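Local coordinates for protein GDP-6-deoxy-D-mannose reductase (Pseudomonas aeruginosa, PDB 6X3B) that probably reduces GDP-4-dehydro-6-deoxy-D-mannose to GDP-D-rhamnose with NADPH, in the pathway that builds the lipopolysaccharide O-antigen, at residues V77-G82 with L102-L107; F120-S125 with L156-L161; L233-H238 with A243-C248. All coordinates share one frame; numbering follows the deposited sequence.

Contact 1: residues V77-G82 with L102-L107. With NDP (NADPH dihydro-nicotinamide-adenine-dinucleotide phosphate), chain E.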
loop_
_atom_site.group_PDB
_atom_site.type_symbol
_atom_site.label_atom_id
_atom_site.label_comp_id
_atom_site.label_asym_id
_atom_site.label_seq_id
_atom_site.Cartn_x
_atom_site.Cartn_y
_atom_site.Cartn_z
ATOM N N VAL A 77 -15.750 3.606 -14.341
ATOM C CA VAL A 77 -16.190 3.455 -12.966
ATOM C C VAL A 77 -15.440 4.485 -12.140
ATOM O O VAL A 77 -14.233 4.657 -12.323
ATOM C CB VAL A 77 -15.919 2.026 -12.458
ATOM C CG1 VAL A 77 -16.282 1.890 -10.981
ATOM C CG2 VAL A 77 -16.728 1.030 -13.300
ATOM N N ILE A 78 -16.153 5.208 -11.277
ATOM C CA ILE A 78 -15.536 6.025 -10.233
ATOM C C ILE A 78 -15.878 5.370 -8.910
ATOM O O ILE A 78 -17.061 5.162 -8.598
ATOM C CB ILE A 78 -16.008 7.483 -10.255
ATOM C CG1 ILE A 78 -15.692 8.138 -11.596
ATOM C CG2 ILE A 78 -15.314 8.283 -9.118
ATOM C CD1 ILE A 78 -16.152 9.564 -11.643
ATOM N N HIS A 79 -14.852 5.010 -8.146
ATOM C CA HIS A 79 -15.033 4.236 -6.932
ATOM C C HIS A 79 -14.816 5.195 -5.766
ATOM O O HIS A 79 -13.676 5.518 -5.425
ATOM C CB HIS A 79 -14.066 3.044 -6.905
ATOM C CG HIS A 79 -14.122 2.241 -5.640
ATOM N ND1 HIS A 79 -15.298 1.999 -4.953
ATOM C CD2 HIS A 79 -13.138 1.636 -4.928
ATOM C CE1 HIS A 79 -15.033 1.266 -3.883
ATOM N NE2 HIS A 79 -13.729 1.033 -3.841
ATOM N N LEU A 80 -15.925 5.663 -5.181
ATOM C CA LEU A 80 -15.944 6.531 -4.017
ATOM C C LEU A 80 -16.207 5.790 -2.717
ATOM O O LEU A 80 -15.780 6.259 -1.659
ATOM C CB LEU A 80 -17.036 7.604 -4.166
ATOM C CG LEU A 80 -16.967 8.621 -5.304
ATOM C CD1 LEU A 80 -18.332 9.315 -5.506
ATOM C CD2 LEU A 80 -15.898 9.653 -4.976
ATOM N N ALA A 81 -16.886 4.651 -2.768
ATOM C CA ALA A 81 -17.467 4.056 -1.570
ATOM C C ALA A 81 -16.406 3.524 -0.611
ATOM O O ALA A 81 -15.390 2.956 -1.023
ATOM C CB ALA A 81 -18.410 2.920 -1.944
ATOM N N GLY A 82 -16.664 3.672 0.676
ATOM C CA GLY A 82 -15.762 3.115 1.661
ATOM C C GLY A 82 -15.988 3.713 3.035
ATOM O O GLY A 82 -16.918 4.488 3.264
ATOM N N LEU A 102 -10.360 -4.904 0.709
ATOM C CA LEU A 102 -11.040 -6.100 0.227
ATOM C C LEU A 102 -12.331 -5.741 -0.505
ATOM O O LEU A 102 -12.718 -6.432 -1.450
ATOM C CB LEU A 102 -11.307 -7.061 1.388
ATOM C CG LEU A 102 -10.103 -7.947 1.765
ATOM C CD1 LEU A 102 -9.687 -8.797 0.567
ATOM C CD2 LEU A 102 -8.908 -7.126 2.222
ATOM N N GLY A 103 -13.005 -4.668 -0.088
ATOM C CA GLY A 103 -14.185 -4.227 -0.820
ATOM C C GLY A 103 -13.839 -3.761 -2.226
ATOM O O GLY A 103 -14.564 -4.042 -3.186
ATOM N N THR A 104 -12.724 -3.048 -2.366
ATOM C CA THR A 104 -12.275 -2.654 -3.695
ATOM C C THR A 104 -11.928 -3.875 -4.539
ATOM O O THR A 104 -12.287 -3.951 -5.724
ATOM C CB THR A 104 -11.092 -1.708 -3.560
ATOM O OG1 THR A 104 -11.562 -0.505 -2.938
ATOM C CG2 THR A 104 -10.478 -1.396 -4.943
ATOM N N LEU A 105 -11.279 -4.867 -3.930
ATOM C CA LEU A 105 -10.981 -6.094 -4.655
ATOM C C LEU A 105 -12.256 -6.804 -5.084
ATOM O O LEU A 105 -12.349 -7.299 -6.216
ATOM C CB LEU A 105 -10.129 -7.025 -3.801
ATOM C CG LEU A 105 -9.944 -8.418 -4.417
ATOM C CD1 LEU A 105 -9.069 -8.390 -5.706
ATOM C CD2 LEU A 105 -9.365 -9.376 -3.394
ATOM N N ASN A 106 -13.255 -6.886 -4.191
ATOM C CA ASN A 106 -14.498 -7.531 -4.592
ATOM C C ASN A 106 -15.134 -6.799 -5.764
ATOM O O ASN A 106 -15.623 -7.431 -6.709
ATOM C CB ASN A 106 -15.478 -7.613 -3.414
ATOM C CG ASN A 106 -15.014 -8.567 -2.343
ATOM O OD1 ASN A 106 -14.240 -9.493 -2.613
ATOM N ND2 ASN A 106 -15.491 -8.358 -1.113
ATOM N N LEU A 107 -15.144 -5.467 -5.720
ATOM C CA LEU A 107 -15.671 -4.698 -6.849
ATOM C C LEU A 107 -14.904 -4.997 -8.138
ATOM O O LEU A 107 -15.501 -5.217 -9.197
ATOM C CB LEU A 107 -15.608 -3.212 -6.527
ATOM C CG LEU A 107 -15.955 -2.265 -7.668
ATOM C CD1 LEU A 107 -17.432 -2.440 -8.050
ATOM C CD2 LEU A 107 -15.659 -0.852 -7.186
HETATM P PA NDP E . -18.941 9.152 2.756
HETATM O O1A NDP E . -18.494 8.445 3.990
HETATM O O2A NDP E . -19.776 10.380 2.901
HETATM O O5B NDP E . -19.687 8.117 1.788
HETATM C C5B NDP E . -19.236 6.742 1.750
HETATM C C4B NDP E . -20.097 5.968 0.784
HETATM O O4B NDP E . -19.634 4.595 0.723
HETATM C C3B NDP E . -21.593 5.896 1.125
HETATM O O3B NDP E . -22.389 6.047 -0.044
HETATM C C2B NDP E . -21.732 4.511 1.745
HETATM O O2B NDP E . -23.049 4.002 1.546
HETATM C C1B NDP E . -20.725 3.727 0.915
HETATM N N9A NDP E . -20.252 2.509 1.558
HETATM C C8A NDP E . -19.583 2.414 2.753
HETATM N N7A NDP E . -19.287 1.183 3.085
HETATM C C5A NDP E . -19.793 0.416 2.046
HETATM C C6A NDP E . -19.803 -0.969 1.804
HETATM N N6A NDP E . -19.257 -1.833 2.656
HETATM N N1A NDP E . -20.393 -1.415 0.670
HETATM C C2A NDP E . -20.932 -0.510 -0.156
HETATM N N3A NDP E . -20.983 0.814 -0.037
HETATM C C4A NDP E . -20.391 1.222 1.098
HETATM O O3 NDP E . -17.655 9.523 1.877
HETATM P PN NDP E . -17.277 10.870 1.098
HETATM O O1N NDP E . -18.287 11.095 0.024
HETATM O O2N NDP E . -17.054 11.951 2.101
HETATM O O5D NDP E . -15.876 10.464 0.435
HETATM C C5D NDP E . -15.867 9.965 -0.924
HETATM C C4D NDP E . -14.482 9.465 -1.254
HETATM O O4D NDP E . -13.546 10.568 -1.159
HETATM C C3D NDP E . -13.936 8.363 -0.334
HETATM O O3D NDP E . -13.190 7.403 -1.070
HETATM C C2D NDP E . -13.063 9.161 0.632
HETATM O O2D NDP E . -12.035 8.380 1.221
HETATM C C1D NDP E . -12.498 10.244 -0.279
HETATM N N1N NDP E . -12.104 11.474 0.471
HETATM C C2N NDP E . -13.049 12.317 0.989
HETATM C C3N NDP E . -12.712 13.522 1.544
HETATM C C7N NDP E . -13.747 14.253 2.309
HETATM O O7N NDP E . -13.453 15.301 2.892
HETATM N N7N NDP E . -14.974 13.752 2.342
HETATM C C4N NDP E . -11.325 14.029 1.346
HETATM C C5N NDP E . -10.388 13.018 0.829
HETATM C C6N NDP E . -10.777 11.777 0.655
HETATM P P2B NDP E . -23.807 3.768 2.952
HETATM O O1X NDP E . -25.175 3.230 2.594
HETATM O O2X NDP E . -22.988 2.768 3.741
HETATM O O3X NDP E . -23.883 5.114 3.643
#

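Contact 2: residues F120-S125 with L156-L161. With NDP (NADPH dihydro-nicotinamide-adenine-dinucleotide phosphate), chain E.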
loop_
_atom_site.group_PDB
_atom_site.type_symbol
_atom_site.label_atom_id
_atom_site.label_comp_id
_atom_site.label_asym_id
_atom_site.label_seq_id
_atom_site.Cartn_x
_atom_site.Cartn_y
_atom_site.Cartn_z
ATOM N N PHE A 120 -11.109 2.718 -14.772
ATOM C CA PHE A 120 -11.401 2.610 -13.349
ATOM C C PHE A 120 -10.660 3.732 -12.638
ATOM O O PHE A 120 -9.431 3.703 -12.553
ATOM C CB PHE A 120 -10.968 1.251 -12.798
ATOM C CG PHE A 120 -11.483 0.972 -11.409
ATOM C CD1 PHE A 120 -10.822 1.474 -10.299
ATOM C CD2 PHE A 120 -12.623 0.205 -11.227
ATOM C CE1 PHE A 120 -11.296 1.216 -8.999
ATOM C CE2 PHE A 120 -13.108 -0.073 -9.930
ATOM C CZ PHE A 120 -12.461 0.440 -8.831
ATOM N N LEU A 121 -11.399 4.706 -12.104
ATOM C CA LEU A 121 -10.789 5.800 -11.363
ATOM C C LEU A 121 -10.985 5.528 -9.869
ATOM O O LEU A 121 -12.112 5.573 -9.359
ATOM C CB LEU A 121 -11.390 7.140 -11.780
ATOM C CG LEU A 121 -11.055 8.324 -10.866
ATOM C CD1 LEU A 121 -9.528 8.583 -10.827
ATOM C CD2 LEU A 121 -11.809 9.580 -11.317
ATOM N N TYR A 122 -9.887 5.228 -9.180
ATOM C CA TYR A 122 -9.910 4.976 -7.751
ATOM C C TYR A 122 -9.714 6.298 -7.024
ATOM O O TYR A 122 -8.789 7.052 -7.342
ATOM C CB TYR A 122 -8.821 3.987 -7.337
ATOM C CG TYR A 122 -8.818 3.837 -5.855
ATOM C CD1 TYR A 122 -9.877 3.201 -5.224
ATOM C CD2 TYR A 122 -7.823 4.420 -5.072
ATOM C CE1 TYR A 122 -9.920 3.083 -3.843
ATOM C CE2 TYR A 122 -7.851 4.310 -3.692
ATOM C CZ TYR A 122 -8.917 3.649 -3.087
ATOM O OH TYR A 122 -8.969 3.527 -1.714
ATOM N N ILE A 123 -10.596 6.594 -6.072
ATOM C CA ILE A 123 -10.524 7.835 -5.321
ATOM C C ILE A 123 -9.797 7.532 -4.014
ATOM O O ILE A 123 -10.337 6.862 -3.122
ATOM C CB ILE A 123 -11.913 8.453 -5.080
ATOM C CG1 ILE A 123 -12.592 8.820 -6.423
ATOM C CG2 ILE A 123 -11.797 9.727 -4.228
ATOM C CD1 ILE A 123 -11.641 9.472 -7.482
ATOM N N SER A 124 -8.563 8.032 -3.915
ATOM C CA SER A 124 -7.733 7.875 -2.724
ATOM C C SER A 124 -7.894 9.107 -1.842
ATOM O O SER A 124 -9.015 9.591 -1.652
ATOM C CB SER A 124 -6.272 7.641 -3.144
ATOM O OG SER A 124 -5.414 7.384 -2.037
ATOM N N SER A 125 -6.796 9.629 -1.303
ATOM C CA SER A 125 -6.845 10.793 -0.423
ATOM C C SER A 125 -5.456 11.395 -0.306
ATOM O O SER A 125 -4.471 10.662 -0.261
ATOM C CB SER A 125 -7.347 10.423 0.974
ATOM O OG SER A 125 -7.124 11.505 1.866
ATOM N N LEU A 156 -3.782 3.887 0.506
ATOM C CA LEU A 156 -2.566 3.603 -0.254
ATOM C C LEU A 156 -2.537 2.154 -0.713
ATOM O O LEU A 156 -2.120 1.853 -1.844
ATOM C CB LEU A 156 -1.324 3.913 0.603
ATOM C CG LEU A 156 0.039 3.933 -0.090
ATOM C CD1 LEU A 156 0.019 4.995 -1.196
ATOM C CD2 LEU A 156 1.166 4.212 0.921
ATOM N N ALA A 157 -2.974 1.234 0.151
ATOM C CA ALA A 157 -3.031 -0.165 -0.242
ATOM C C ALA A 157 -3.998 -0.360 -1.415
ATOM O O ALA A 157 -3.705 -1.098 -2.363
ATOM C CB ALA A 157 -3.433 -1.027 0.955
ATOM N N ALA A 158 -5.155 0.301 -1.376
ATOM C CA ALA A 158 -6.112 0.129 -2.471
ATOM C C ALA A 158 -5.613 0.772 -3.767
ATOM O O ALA A 158 -5.901 0.267 -4.854
ATOM C CB ALA A 158 -7.458 0.722 -2.068
ATOM N N GLU A 159 -4.901 1.899 -3.669
ATOM C CA GLU A 159 -4.221 2.477 -4.830
ATOM C C GLU A 159 -3.353 1.435 -5.521
ATOM O O GLU A 159 -3.451 1.224 -6.736
ATOM C CB GLU A 159 -3.327 3.646 -4.403
ATOM C CG GLU A 159 -3.973 4.965 -4.051
ATOM C CD GLU A 159 -2.911 6.046 -3.840
ATOM O OE1 GLU A 159 -1.760 5.842 -4.300
ATOM O OE2 GLU A 159 -3.201 7.103 -3.243
ATOM N N SER A 160 -2.477 0.788 -4.746
ATOM C CA SER A 160 -1.557 -0.214 -5.287
ATOM C C SER A 160 -2.317 -1.351 -5.950
ATOM O O SER A 160 -1.983 -1.779 -7.068
ATOM C CB SER A 160 -0.673 -0.767 -4.158
ATOM O OG SER A 160 -0.052 0.282 -3.464
ATOM N N LEU A 161 -3.348 -1.856 -5.264
ATOM C CA LEU A 161 -4.179 -2.917 -5.814
ATOM C C LEU A 161 -4.786 -2.502 -7.153
ATOM O O LEU A 161 -4.647 -3.217 -8.160
ATOM C CB LEU A 161 -5.282 -3.296 -4.811
ATOM C CG LEU A 161 -6.293 -4.317 -5.357
ATOM C CD1 LEU A 161 -5.603 -5.669 -5.606
ATOM C CD2 LEU A 161 -7.499 -4.477 -4.400
HETATM P PA NDP E . -18.941 9.152 2.756
HETATM O O1A NDP E . -18.494 8.445 3.990
HETATM O O2A NDP E . -19.776 10.380 2.901
HETATM O O5B NDP E . -19.687 8.117 1.788
HETATM C C5B NDP E . -19.236 6.742 1.750
HETATM C C4B NDP E . -20.097 5.968 0.784
HETATM O O4B NDP E . -19.634 4.595 0.723
HETATM C C3B NDP E . -21.593 5.896 1.125
HETATM O O3B NDP E . -22.389 6.047 -0.044
HETATM C C2B NDP E . -21.732 4.511 1.745
HETATM O O2B NDP E . -23.049 4.002 1.546
HETATM C C1B NDP E . -20.725 3.727 0.915
HETATM N N9A NDP E . -20.252 2.509 1.558
HETATM C C8A NDP E . -19.583 2.414 2.753
HETATM N N7A NDP E . -19.287 1.183 3.085
HETATM C C5A NDP E . -19.793 0.416 2.046
HETATM C C6A NDP E . -19.803 -0.969 1.804
HETATM N N6A NDP E . -19.257 -1.833 2.656
HETATM N N1A NDP E . -20.393 -1.415 0.670
HETATM C C2A NDP E . -20.932 -0.510 -0.156
HETATM N N3A NDP E . -20.983 0.814 -0.037
HETATM C C4A NDP E . -20.391 1.222 1.098
HETATM O O3 NDP E . -17.655 9.523 1.877
HETATM P PN NDP E . -17.277 10.870 1.098
HETATM O O1N NDP E . -18.287 11.095 0.024
HETATM O O2N NDP E . -17.054 11.951 2.101
HETATM O O5D NDP E . -15.876 10.464 0.435
HETATM C C5D NDP E . -15.867 9.965 -0.924
HETATM C C4D NDP E . -14.482 9.465 -1.254
HETATM O O4D NDP E . -13.546 10.568 -1.159
HETATM C C3D NDP E . -13.936 8.363 -0.334
HETATM O O3D NDP E . -13.190 7.403 -1.070
HETATM C C2D NDP E . -13.063 9.161 0.632
HETATM O O2D NDP E . -12.035 8.380 1.221
HETATM C C1D NDP E . -12.498 10.244 -0.279
HETATM N N1N NDP E . -12.104 11.474 0.471
HETATM C C2N NDP E . -13.049 12.317 0.989
HETATM C C3N NDP E . -12.712 13.522 1.544
HETATM C C7N NDP E . -13.747 14.253 2.309
HETATM O O7N NDP E . -13.453 15.301 2.892
HETATM N N7N NDP E . -14.974 13.752 2.342
HETATM C C4N NDP E . -11.325 14.029 1.346
HETATM C C5N NDP E . -10.388 13.018 0.829
HETATM C C6N NDP E . -10.777 11.777 0.655
HETATM P P2B NDP E . -23.807 3.768 2.952
HETATM O O1X NDP E . -25.175 3.230 2.594
HETATM O O2X NDP E . -22.988 2.768 3.741
HETATM O O3X NDP E . -23.883 5.114 3.643
#

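Contact 3: residues L233-H238 with A243-C248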
loop_
_atom_site.group_PDB
_atom_site.type_symbol
_atom_site.label_atom_id
_atom_site.label_comp_id
_atom_site.label_asym_id
_atom_site.label_seq_id
_atom_site.Cartn_x
_atom_site.Cartn_y
_atom_site.Cartn_z
ATOM N N LEU A 233 -14.024 13.915 -13.444
ATOM C CA LEU A 233 -14.562 13.702 -14.792
ATOM C C LEU A 233 -13.520 14.014 -15.865
ATOM O O LEU A 233 -13.474 13.345 -16.912
ATOM C CB LEU A 233 -15.814 14.558 -14.987
ATOM C CG LEU A 233 -17.007 14.176 -14.088
ATOM C CD1 LEU A 233 -18.179 15.131 -14.333
ATOM C CD2 LEU A 233 -17.440 12.713 -14.308
ATOM N N ARG A 234 -12.694 15.039 -15.644
ATOM C CA ARG A 234 -11.634 15.337 -16.619
ATOM C C ARG A 234 -10.544 14.270 -16.604
ATOM O O ARG A 234 -9.926 13.989 -17.645
ATOM C CB ARG A 234 -11.041 16.713 -16.344
ATOM C CG ARG A 234 -12.061 17.834 -16.515
ATOM C CD ARG A 234 -11.392 19.169 -16.677
ATOM N NE ARG A 234 -10.909 19.326 -18.034
ATOM C CZ ARG A 234 -11.634 19.819 -19.030
ATOM N NH1 ARG A 234 -12.881 20.210 -18.807
ATOM N NH2 ARG A 234 -11.113 19.909 -20.247
ATOM N N LEU A 235 -10.324 13.641 -15.449
ATOM C CA LEU A 235 -9.419 12.501 -15.404
ATOM C C LEU A 235 -9.962 11.340 -16.229
ATOM O O LEU A 235 -9.211 10.699 -16.981
ATOM C CB LEU A 235 -9.176 12.085 -13.951
ATOM C CG LEU A 235 -8.149 12.946 -13.223
ATOM C CD1 LEU A 235 -8.102 12.589 -11.727
ATOM C CD2 LEU A 235 -6.786 12.779 -13.875
ATOM N N LEU A 236 -11.265 11.037 -16.086
ATOM C CA LEU A 236 -11.876 10.007 -16.924
ATOM C C LEU A 236 -11.674 10.322 -18.399
ATOM O O LEU A 236 -11.434 9.417 -19.205
ATOM C CB LEU A 236 -13.375 9.895 -16.647
ATOM C CG LEU A 236 -13.815 9.434 -15.253
ATOM C CD1 LEU A 236 -15.342 9.326 -15.233
ATOM C CD2 LEU A 236 -13.200 8.081 -14.922
ATOM N N SER A 237 -11.794 11.598 -18.768
ATOM C CA SER A 237 -11.663 11.960 -20.179
ATOM C C SER A 237 -10.214 11.970 -20.649
ATOM O O SER A 237 -9.952 11.652 -21.812
ATOM C CB SER A 237 -12.271 13.336 -20.448
ATOM O OG SER A 237 -13.674 13.310 -20.301
ATOM N N HIS A 238 -9.266 12.340 -19.785
ATOM C CA HIS A 238 -7.934 12.712 -20.259
ATOM C C HIS A 238 -6.772 12.082 -19.498
ATOM O O HIS A 238 -5.631 12.199 -19.965
ATOM C CB HIS A 238 -7.752 14.243 -20.224
ATOM C CG HIS A 238 -8.827 15.009 -20.942
ATOM N ND1 HIS A 238 -9.077 14.860 -22.295
ATOM C CD2 HIS A 238 -9.687 15.959 -20.503
ATOM C CE1 HIS A 238 -10.066 15.667 -22.647
ATOM N NE2 HIS A 238 -10.450 16.349 -21.581
ATOM N N ALA A 243 -1.497 6.294 -13.936
ATOM C CA ALA A 243 -0.942 7.466 -13.272
ATOM C C ALA A 243 -1.751 7.854 -12.033
ATOM O O ALA A 243 -2.958 7.609 -11.951
ATOM C CB ALA A 243 -0.857 8.655 -14.233
ATOM N N VAL A 244 -1.049 8.469 -11.074
ATOM C CA VAL A 244 -1.608 9.019 -9.843
ATOM C C VAL A 244 -1.626 10.540 -9.949
ATOM O O VAL A 244 -0.612 11.153 -10.306
ATOM C CB VAL A 244 -0.775 8.580 -8.626
ATOM C CG1 VAL A 244 -1.268 9.253 -7.353
ATOM C CG2 VAL A 244 -0.771 7.062 -8.499
ATOM N N TYR A 245 -2.764 11.156 -9.614
ATOM C CA TYR A 245 -2.914 12.607 -9.697
ATOM C C TYR A 245 -3.385 13.180 -8.371
ATOM O O TYR A 245 -4.405 12.725 -7.839
ATOM C CB TYR A 245 -3.930 12.993 -10.779
ATOM C CG TYR A 245 -3.542 12.528 -12.145
ATOM C CD1 TYR A 245 -3.893 11.265 -12.597
ATOM C CD2 TYR A 245 -2.813 13.356 -12.986
ATOM C CE1 TYR A 245 -3.527 10.833 -13.859
ATOM C CE2 TYR A 245 -2.438 12.944 -14.238
ATOM C CZ TYR A 245 -2.799 11.695 -14.673
ATOM O OH TYR A 245 -2.422 11.333 -15.930
ATOM N N ASN A 246 -2.663 14.183 -7.853
ATOM C CA ASN A 246 -3.218 15.031 -6.800
ATOM C C ASN A 246 -4.393 15.831 -7.351
ATOM O O ASN A 246 -4.338 16.340 -8.469
ATOM C CB ASN A 246 -2.186 16.021 -6.277
ATOM C CG ASN A 246 -1.069 15.360 -5.491
ATOM O OD1 ASN A 246 -1.200 14.226 -5.004
ATOM N ND2 ASN A 246 0.031 16.083 -5.346
ATOM N N VAL A 247 -5.438 15.971 -6.546
ATOM C CA VAL A 247 -6.549 16.872 -6.857
ATOM C C VAL A 247 -6.588 17.893 -5.724
ATOM O O VAL A 247 -7.018 17.583 -4.606
ATOM C CB VAL A 247 -7.881 16.128 -7.015
ATOM C CG1 VAL A 247 -9.035 17.138 -7.274
ATOM C CG2 VAL A 247 -7.803 15.082 -8.173
ATOM N N CYS A 248 -6.124 19.114 -6.001
ATOM C CA CYS A 248 -5.926 20.122 -4.966
ATOM C C CYS A 248 -5.905 21.500 -5.616
ATOM O O CYS A 248 -5.830 21.637 -6.841
ATOM C CB CYS A 248 -4.626 19.860 -4.182
ATOM S SG CYS A 248 -3.171 19.692 -5.276
#

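Contact 1: residues V77-G82 with L102-L107
His79 and Thr104 meet through one polar bond: His79 NE2 donates to Thr104 OG1 over 2.8 Å. The N-H...O angle of 138° shows a bent bond, although the hydroxyl oxygen lies close to the imidazole plane, at the ring's edge. His79 extends its ring from the end of strand 76-79 toward helix 93-114, its CG anti to the backbone N (chi1 176°). On the helix, Thr104 OG1 sits beside its own backbone N, where it also bonds to the main-chain oxygen of Asn100, one turn earlier. Thr104 CG2 adds a looser touch, 4.0 Å from His79 CD2.

The second element is a CH-pi contact over one face of the same ring. Leu107 CD2 stands 3.8 Å from the centroid of the His79 ring and 19° off its normal, displaced toward ND1, which is 3.6 Å from Leu107 CD2. The two side chains run past each other in opposite directions, and CD2 is the branch that meets the ring.

The contact packs the helix of a beta-alpha-beta crossover, strand 76-79 to helix 93-114 to parallel strand 119-123, on its first strand. Beyond His79 the chain lines the cofactor pocket of this Rossmann-type fold. Leu80 O accepts a hydrogen bond of 2.9 Å from O3D of the NADPH, and Gly82 N donates one of 3.1 Å to its O4B.

His79 ND1 is bonded to Thr28 OG1 of strand 23-28, a hydroxyl that also receives Ala81 N. Both ring nitrogens of a buried imidazole therefore have partners, and with a methyl on one face its rotation is restricted. His79 thus links the helix to the neighbouring strand immediately before the backbone groups that grip the ribose rings.

Contact 2: residues F120-S125 with L156-L161
This is a buried strand-to-helix contact beside the cofactor pocket, in which Ser124 bonds to Glu159 and Tyr122 packs on Ala158, joining strand 119-123 and the turn after it to helix 150-169. The helix also carries Tyr151 and Lys155, both hydrogen-bonded to NADPH; their spacing fits the Tyr-x3-Lys motif of short-chain dehydrogenases/reductases, consistent with a catalytic role. The closest backbone approach is Ser124 CA to Glu159 CA, 6.8 Å.

One short hydrogen bond carries the polar part. Ser124 OG donates to Glu159 OE2 over 2.5 Å and meets the anti lone pair, the one directed away from the other carboxylate oxygen. A chi1 of -75° sets Glu159 CG 3.6 Å from Ser124 CB, and the extended chain beyond it delivers OE2 to the hydroxyl.

Both side chains are directed to the helix, Ser124 from the turn and Tyr122 from the strand. Chi1 of 176° swings the phenol away from its own backbone N, and one ring face lies over Ala158 C. The hydroxyl end abuts the methyl: Tyr122 OH is 3.2 Å from Ala158 CB, and Tyr122 CZ 3.4 Å from the same carbon, a tight fit. Farther round, Tyr122 CE2 is 3.9 Å from Glu159 CG; the glutamate chain crosses at about a right angle, with ring and carboxylate planes 63° apart.

Ile123 O holds Lys155 NZ as a second-shell contact to NADPH, while Ser125 CB packs 3.7 Å from C6N of the nicotinamide ring.

Glu159 OE2 takes the Ser124 hydroxyl, and OE1 a salt bridge to Arg177 of strand 172-182. This probably favours the charged carboxylate despite burial, and gives helix and sheet a polar tie directly behind the turn that passes the nicotinamide.

Contact 3: residues L233-H238 with A243-C248
Leu235 lays one methyl over a face of Tyr245, a CH-pi contact. Its CD2 is 3.7 Å from the centroid of the Tyr245 ring and 19° off the normal. Displacement toward the rim makes Tyr245 CD1 the nearest ring atom, 3.5 Å from Leu235 CD2. The other branch turns to Val247, where Leu235 CD1 lies a loose 4.4 Å from Val247 CG2. No hydrogen bond joins the two segments, and the contact is wholly apolar.

A chi1 of -60° turns the Tyr245 ring toward the helix, and the leucine and tyrosine side chains pass in opposite directions. The phenol end is held separately: Tyr245 OH bonds to the backbone N of Glu240, in the short connection that follows the helix.

Farther out, Leu294 and Thr298 of helix 292-298 touch Leu235, while Arg293 and Ala297 of that helix touch Tyr245. Backbone bonds from Tyr245 and Val247 to Val175, Arg177 and Phe179 set strand 244-247 parallel to strand 172-182, and Val247 also packs on Leu223 of strand 219-224. Helix 225-238 therefore rests on this part of the sheet, next to helix 292-298.

From the N terminus, contact 1 closes first, bringing helix 93-114 back against strand 76-79. The chain then enters strand 119-123, and contact 2 closes a mostly loop excursion that leads into helix 150-169. Contact 3 closes only a short turn between helix 225-238 and strand 244-247. The three loops run in series, with neither nesting nor crossing, but all reach one central sheet. Strands 76-79 and 119-123 are parallel neighbours, joined by Val77 O to Leu121 N at 2.8 Å. Contacts 1 and 2 border NADPH, and segments 102-107 and 156-161 also pack on the second subunit, which contact 3 does not reach. Contact 3 joins the sheet through strand 244-247, while Leu236 of its helix segment packs on Ile78 and Leu121.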